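Local coordinates for regulatory protein YycH-like domain-containing protein (Eubacterium rectale, PDB 5COZ) that is of unknown function but is probably an exported, lipid-anchored protein related by its domain to the YycH regulatory proteins, at residues 12-24 with 34-46. Sequence-based numbering, arbitrary orientation.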
loop_
_atom_site.group_PDB
_atom_site.type_symbol
_atom_site.label_atom_id
_atom_site.label_comp_id
_atom_site.label_asym_id
_atom_site.label_seq_id
_atom_site.Cartn_x
_atom_site.Cartn_y
_atom_site.Cartn_z
ATOM N N ASP A 12 7.352 -32.783 3.061
ATOM C CA ASP A 12 8.180 -31.658 2.637
ATOM C C ASP A 12 7.400 -30.331 2.712
ATOM O O ASP A 12 6.300 -30.211 2.163
ATOM C CB ASP A 12 8.727 -31.895 1.209
ATOM C CG ASP A 12 9.559 -30.775 0.590
ATOM O OD1 ASP A 12 10.222 -30.028 1.351
ATOM O OD2 ASP A 12 9.600 -30.686 -0.657
ATOM N N LEU A 13 8.022 -29.327 3.364
ATOM C CA LEU A 13 7.537 -27.953 3.537
ATOM C C LEU A 13 7.295 -27.266 2.178
ATOM O O LEU A 13 6.494 -26.331 2.091
ATOM C CB LEU A 13 8.601 -27.165 4.341
ATOM C CG LEU A 13 8.265 -25.739 4.784
ATOM C CD1 LEU A 13 7.617 -25.729 6.156
ATOM C CD2 LEU A 13 9.508 -24.871 4.793
ATOM N N ASN A 14 7.993 -27.736 1.125
ATOM C CA ASN A 14 7.906 -27.160 -0.215
ATOM C C ASN A 14 7.019 -27.987 -1.179
ATOM O O ASN A 14 7.052 -27.726 -2.369
ATOM C CB ASN A 14 9.314 -26.955 -0.796
ATOM C CG ASN A 14 10.178 -26.033 0.033
ATOM O OD1 ASN A 14 9.970 -24.811 0.082
ATOM N ND2 ASN A 14 11.160 -26.603 0.721
ATOM N N ASP A 15 6.203 -28.941 -0.690
ATOM C CA ASP A 15 5.271 -29.692 -1.568
ATOM C C ASP A 15 3.954 -28.891 -1.650
ATOM O O ASP A 15 3.511 -28.379 -0.625
ATOM C CB ASP A 15 5.058 -31.122 -1.050
ATOM C CG ASP A 15 3.863 -31.828 -1.650
ATOM O OD1 ASP A 15 4.008 -32.419 -2.739
ATOM O OD2 ASP A 15 2.790 -31.820 -1.010
ATOM N N TYR A 16 3.332 -28.788 -2.844
ATOM C CA TYR A 16 2.107 -27.974 -3.024
ATOM C C TYR A 16 0.924 -28.440 -2.143
ATOM O O TYR A 16 0.288 -27.600 -1.500
ATOM C CB TYR A 16 1.699 -27.880 -4.508
ATOM C CG TYR A 16 0.361 -27.206 -4.758
ATOM C CD1 TYR A 16 0.126 -25.896 -4.345
ATOM C CD2 TYR A 16 -0.650 -27.862 -5.448
ATOM C CE1 TYR A 16 -1.102 -25.272 -4.577
ATOM C CE2 TYR A 16 -1.878 -27.252 -5.689
ATOM C CZ TYR A 16 -2.102 -25.958 -5.248
ATOM O OH TYR A 16 -3.316 -25.363 -5.504
ATOM N N GLU A 17 0.645 -29.746 -2.072
ATOM C CA GLU A 17 -0.453 -30.223 -1.229
ATOM C C GLU A 17 -0.196 -29.947 0.253
ATOM O O GLU A 17 -1.139 -29.619 0.970
ATOM C CB GLU A 17 -0.696 -31.724 -1.460
ATOM C CG GLU A 17 -1.454 -32.013 -2.750
ATOM C CD GLU A 17 -2.836 -31.395 -2.905
ATOM O OE1 GLU A 17 -3.609 -31.372 -1.916
ATOM O OE2 GLU A 17 -3.152 -30.951 -4.032
ATOM N N ASN A 18 1.066 -30.036 0.708
ATOM C CA ASN A 18 1.435 -29.718 2.093
ATOM C C ASN A 18 1.252 -28.221 2.356
ATOM O O ASN A 18 0.810 -27.816 3.446
ATOM C CB ASN A 18 2.880 -30.133 2.390
ATOM C CG ASN A 18 3.033 -31.606 2.661
ATOM O OD1 ASN A 18 2.066 -32.321 2.949
ATOM N ND2 ASN A 18 4.253 -32.094 2.555
ATOM N N VAL A 19 1.579 -27.406 1.343
ATOM C CA VAL A 19 1.409 -25.957 1.450
ATOM C C VAL A 19 -0.091 -25.649 1.599
ATOM O O VAL A 19 -0.475 -24.852 2.470
ATOM C CB VAL A 19 2.059 -25.215 0.248
ATOM C CG1 VAL A 19 1.518 -23.793 0.098
ATOM C CG2 VAL A 19 3.586 -25.202 0.373
ATOM N N LEU A 20 -0.951 -26.287 0.774
ATOM C CA LEU A 20 -2.396 -26.067 0.927
ATOM C C LEU A 20 -2.866 -26.406 2.321
ATOM O O LEU A 20 -3.622 -25.632 2.911
ATOM C CB LEU A 20 -3.223 -26.868 -0.090
ATOM C CG LEU A 20 -3.210 -26.365 -1.518
ATOM C CD1 LEU A 20 -4.007 -27.301 -2.417
ATOM C CD2 LEU A 20 -3.784 -24.957 -1.595
ATOM N N ASN A 21 -2.418 -27.552 2.870
ATOM C CA ASN A 21 -2.817 -27.969 4.208
ATOM C C ASN A 21 -2.355 -26.957 5.263
ATOM O O ASN A 21 -3.114 -26.657 6.193
ATOM C CB ASN A 21 -2.281 -29.359 4.522
ATOM C CG ASN A 21 -2.791 -29.905 5.827
ATOM O OD1 ASN A 21 -3.999 -30.066 6.033
ATOM N ND2 ASN A 21 -1.884 -30.136 6.756
ATOM N N SER A 22 -1.143 -26.383 5.090
ATOM C CA SER A 22 -0.597 -25.393 6.021
ATOM C C SER A 22 -1.456 -24.111 6.018
ATOM O O SER A 22 -1.501 -23.416 7.023
ATOM C CB SER A 22 0.852 -25.050 5.674
ATOM O OG SER A 22 0.971 -24.127 4.595
ATOM N N LEU A 23 -2.204 -23.876 4.922
ATOM C CA LEU A 23 -3.064 -22.701 4.827
ATOM C C LEU A 23 -4.484 -22.976 5.306
ATOM O O LEU A 23 -5.347 -22.097 5.194
ATOM C CB LEU A 23 -3.099 -22.159 3.388
ATOM C CG LEU A 23 -1.771 -21.605 2.894
ATOM C CD1 LEU A 23 -1.873 -21.263 1.428
ATOM C CD2 LEU A 23 -1.309 -20.390 3.697
ATOM N N ASP A 24 -4.716 -24.166 5.891
ATOM C CA ASP A 24 -6.046 -24.545 6.350
ATOM C C ASP A 24 -6.144 -24.550 7.873
ATOM O O ASP A 24 -6.951 -25.285 8.450
ATOM C CB ASP A 24 -6.383 -25.926 5.766
ATOM C CG ASP A 24 -7.863 -26.268 5.702
ATOM O OD1 ASP A 24 -8.707 -25.342 5.875
ATOM O OD2 ASP A 24 -8.184 -27.460 5.539
ATOM N N ASN A 34 4.990 -17.181 5.321
ATOM C CA ASN A 34 5.598 -17.351 4.002
ATOM C C ASN A 34 5.387 -18.781 3.552
ATOM O O ASN A 34 5.393 -19.702 4.387
ATOM C CB ASN A 34 7.110 -17.026 4.047
ATOM C CG ASN A 34 7.410 -15.605 4.477
ATOM O OD1 ASN A 34 7.420 -14.657 3.660
ATOM N ND2 ASN A 34 7.557 -15.390 5.774
ATOM N N ILE A 35 5.184 -18.972 2.249
ATOM C CA ILE A 35 5.040 -20.313 1.663
ATOM C C ILE A 35 5.873 -20.371 0.388
ATOM O O ILE A 35 6.035 -19.358 -0.294
ATOM C CB ILE A 35 3.561 -20.690 1.378
ATOM C CG1 ILE A 35 2.890 -19.669 0.417
ATOM C CG2 ILE A 35 2.765 -20.835 2.688
ATOM C CD1 ILE A 35 1.524 -20.083 -0.121
ATOM N N LYS A 36 6.378 -21.558 0.040
ATOM C CA LYS A 36 7.160 -21.707 -1.182
ATOM C C LYS A 36 6.983 -23.132 -1.705
ATOM O O LYS A 36 7.157 -24.091 -0.955
ATOM C CB LYS A 36 8.651 -21.388 -0.938
ATOM C CG LYS A 36 9.470 -21.439 -2.233
ATOM C CD LYS A 36 10.915 -20.957 -2.025
ATOM C CE LYS A 36 11.776 -21.061 -3.273
ATOM N NZ LYS A 36 11.449 -20.015 -4.285
ATOM N N CYS A 37 6.589 -23.267 -2.961
ATOM C CA CYS A 37 6.431 -24.573 -3.603
ATOM C C CYS A 37 6.287 -24.405 -5.103
ATOM O O CYS A 37 5.846 -23.360 -5.583
ATOM C CB CYS A 37 5.238 -25.338 -3.040
ATOM S SG CYS A 37 3.652 -24.513 -3.299
ATOM N N VAL A 38 6.607 -25.456 -5.827
ATOM C CA VAL A 38 6.406 -25.515 -7.256
ATOM C C VAL A 38 5.062 -26.186 -7.507
ATOM O O VAL A 38 4.766 -27.203 -6.883
ATOM C CB VAL A 38 7.572 -26.314 -7.899
ATOM C CG1 VAL A 38 7.227 -26.775 -9.314
ATOM C CG2 VAL A 38 8.853 -25.495 -7.881
ATOM N N VAL A 39 4.241 -25.628 -8.392
ATOM C CA VAL A 39 2.996 -26.289 -8.779
ATOM C C VAL A 39 3.278 -27.121 -10.026
ATOM O O VAL A 39 2.981 -28.315 -10.058
ATOM C CB VAL A 39 1.828 -25.310 -8.982
ATOM C CG1 VAL A 39 0.587 -26.047 -9.461
ATOM C CG2 VAL A 39 1.555 -24.540 -7.694
ATOM N N ASN A 40 3.873 -26.495 -11.058
ATOM C CA ASN A 40 4.286 -27.204 -12.267
ATOM C C ASN A 40 5.428 -26.392 -12.888
ATOM O O ASN A 40 5.808 -25.359 -12.300
ATOM C CB ASN A 40 3.111 -27.470 -13.209
ATOM C CG ASN A 40 2.411 -26.243 -13.722
ATOM O OD1 ASN A 40 3.034 -25.258 -14.128
ATOM N ND2 ASN A 40 1.095 -26.300 -13.789
ATOM N N ASP A 41 5.950 -26.822 -14.049
ATOM C CA ASP A 41 7.139 -26.137 -14.582
ATOM C C ASP A 41 6.858 -24.712 -15.109
ATOM O O ASP A 41 7.800 -24.043 -15.535
ATOM C CB ASP A 41 7.843 -26.991 -15.648
ATOM C CG ASP A 41 7.008 -27.359 -16.853
ATOM O OD1 ASP A 41 5.931 -26.754 -17.038
ATOM O OD2 ASP A 41 7.429 -28.254 -17.610
ATOM N N LYS A 42 5.607 -24.235 -15.044
ATOM C CA LYS A 42 5.297 -22.869 -15.486
ATOM C C LYS A 42 4.578 -22.080 -14.388
ATOM O O LYS A 42 4.194 -20.944 -14.635
ATOM C CB LYS A 42 4.430 -22.909 -16.761
ATOM C CG LYS A 42 5.163 -23.505 -17.973
ATOM C CD LYS A 42 4.302 -23.330 -19.195
ATOM C CE LYS A 42 4.772 -24.036 -20.436
ATOM N NZ LYS A 42 4.249 -23.391 -21.669
ATOM N N LEU A 43 4.448 -22.648 -13.175
ATOM C CA LEU A 43 3.721 -22.019 -12.083
ATOM C C LEU A 43 4.368 -22.334 -10.760
ATOM O O LEU A 43 4.381 -23.478 -10.290
ATOM C CB LEU A 43 2.253 -22.505 -12.136
ATOM C CG LEU A 43 1.249 -21.974 -11.070
ATOM C CD1 LEU A 43 1.214 -20.495 -10.975
ATOM C CD2 LEU A 43 -0.163 -22.478 -11.376
ATOM N N ASN A 44 4.878 -21.272 -10.148
ATOM C CA ASN A 44 5.581 -21.324 -8.894
ATOM C C ASN A 44 4.878 -20.473 -7.829
ATOM O O ASN A 44 4.210 -19.485 -8.166
ATOM C CB ASN A 44 6.976 -20.787 -9.164
ATOM C CG ASN A 44 7.886 -20.791 -7.995
ATOM O OD1 ASN A 44 7.870 -21.703 -7.164
ATOM N ND2 ASN A 44 8.699 -19.767 -7.920
ATOM N N ILE A 45 5.059 -20.826 -6.576
ATOM C CA ILE A 45 4.544 -20.040 -5.457
ATOM C C ILE A 45 5.734 -19.662 -4.585
ATOM O O ILE A 45 6.449 -20.544 -4.124
ATOM C CB ILE A 45 3.480 -20.824 -4.649
ATOM C CG1 ILE A 45 2.273 -21.205 -5.562
ATOM C CG2 ILE A 45 3.032 -19.988 -3.426
ATOM C CD1 ILE A 45 1.288 -22.104 -4.897
ATOM N N ASP A 46 5.969 -18.368 -4.353
ATOM C CA ASP A 46 7.028 -17.908 -3.428
ATOM C C ASP A 46 6.440 -16.672 -2.793
ATOM O O ASP A 46 6.684 -15.532 -3.222
ATOM C CB ASP A 46 8.344 -17.656 -4.172
ATOM C CG ASP A 46 9.523 -17.392 -3.262
ATOM O OD1 ASP A 46 9.323 -17.327 -2.032
ATOM O OD2 ASP A 46 10.647 -17.246 -3.780
HETATM O O HOH W 1 6.339 -23.471 2.297
HETATM O O HOH W 2 8.205 -27.519 -4.655
HETATM O O HOH W 3 4.659 -29.369 -5.331
#
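Val19 and Tyr16 of the N-terminal helix 16-22 pack against Cys37, Ile35 and Val39 of the first strand and corner of a beta hairpin with strand 43-50, a helix-on-hairpin packing at the margin of the mixed sheet, in which a helix can close on a sheet through side chains on one side and water on the other. Helix and strand run roughly antiparallel (154°), their axes 8.2 Å apart. On the tight side the two methyls of Val19 divide the work: CG1 meets Ile35 CD1 at 3.7 Å, while CG2 lies 3.7 Å from Cys37 SG. With chi1 at 62°, that sulfur stands between its own backbone N and carbonyl carbon, at the edge of the Tyr16 ring. Val39 CG2 covers one face of the ring in a CH-pi contact, 20° off the normal. Past the helix end, Leu23 CD1 and Ile35 CD1 meet tip to tip; from helix 276-288, Leu280 touches Leu23 and Val284 touches Tyr16 and Val39. The other side, around Asn14 and Lys36, is exposed and water-bridged although the chains run close: Asn14 CA makes a CA-H...O contact with Lys36 O at 3.2 Å. Single waters link Leu13 O to Lys36 N and Asn14 O to Val38 N. A third accepts from Tyr16 N at 2.9 Å and donates to Val38 O at 2.7 Å.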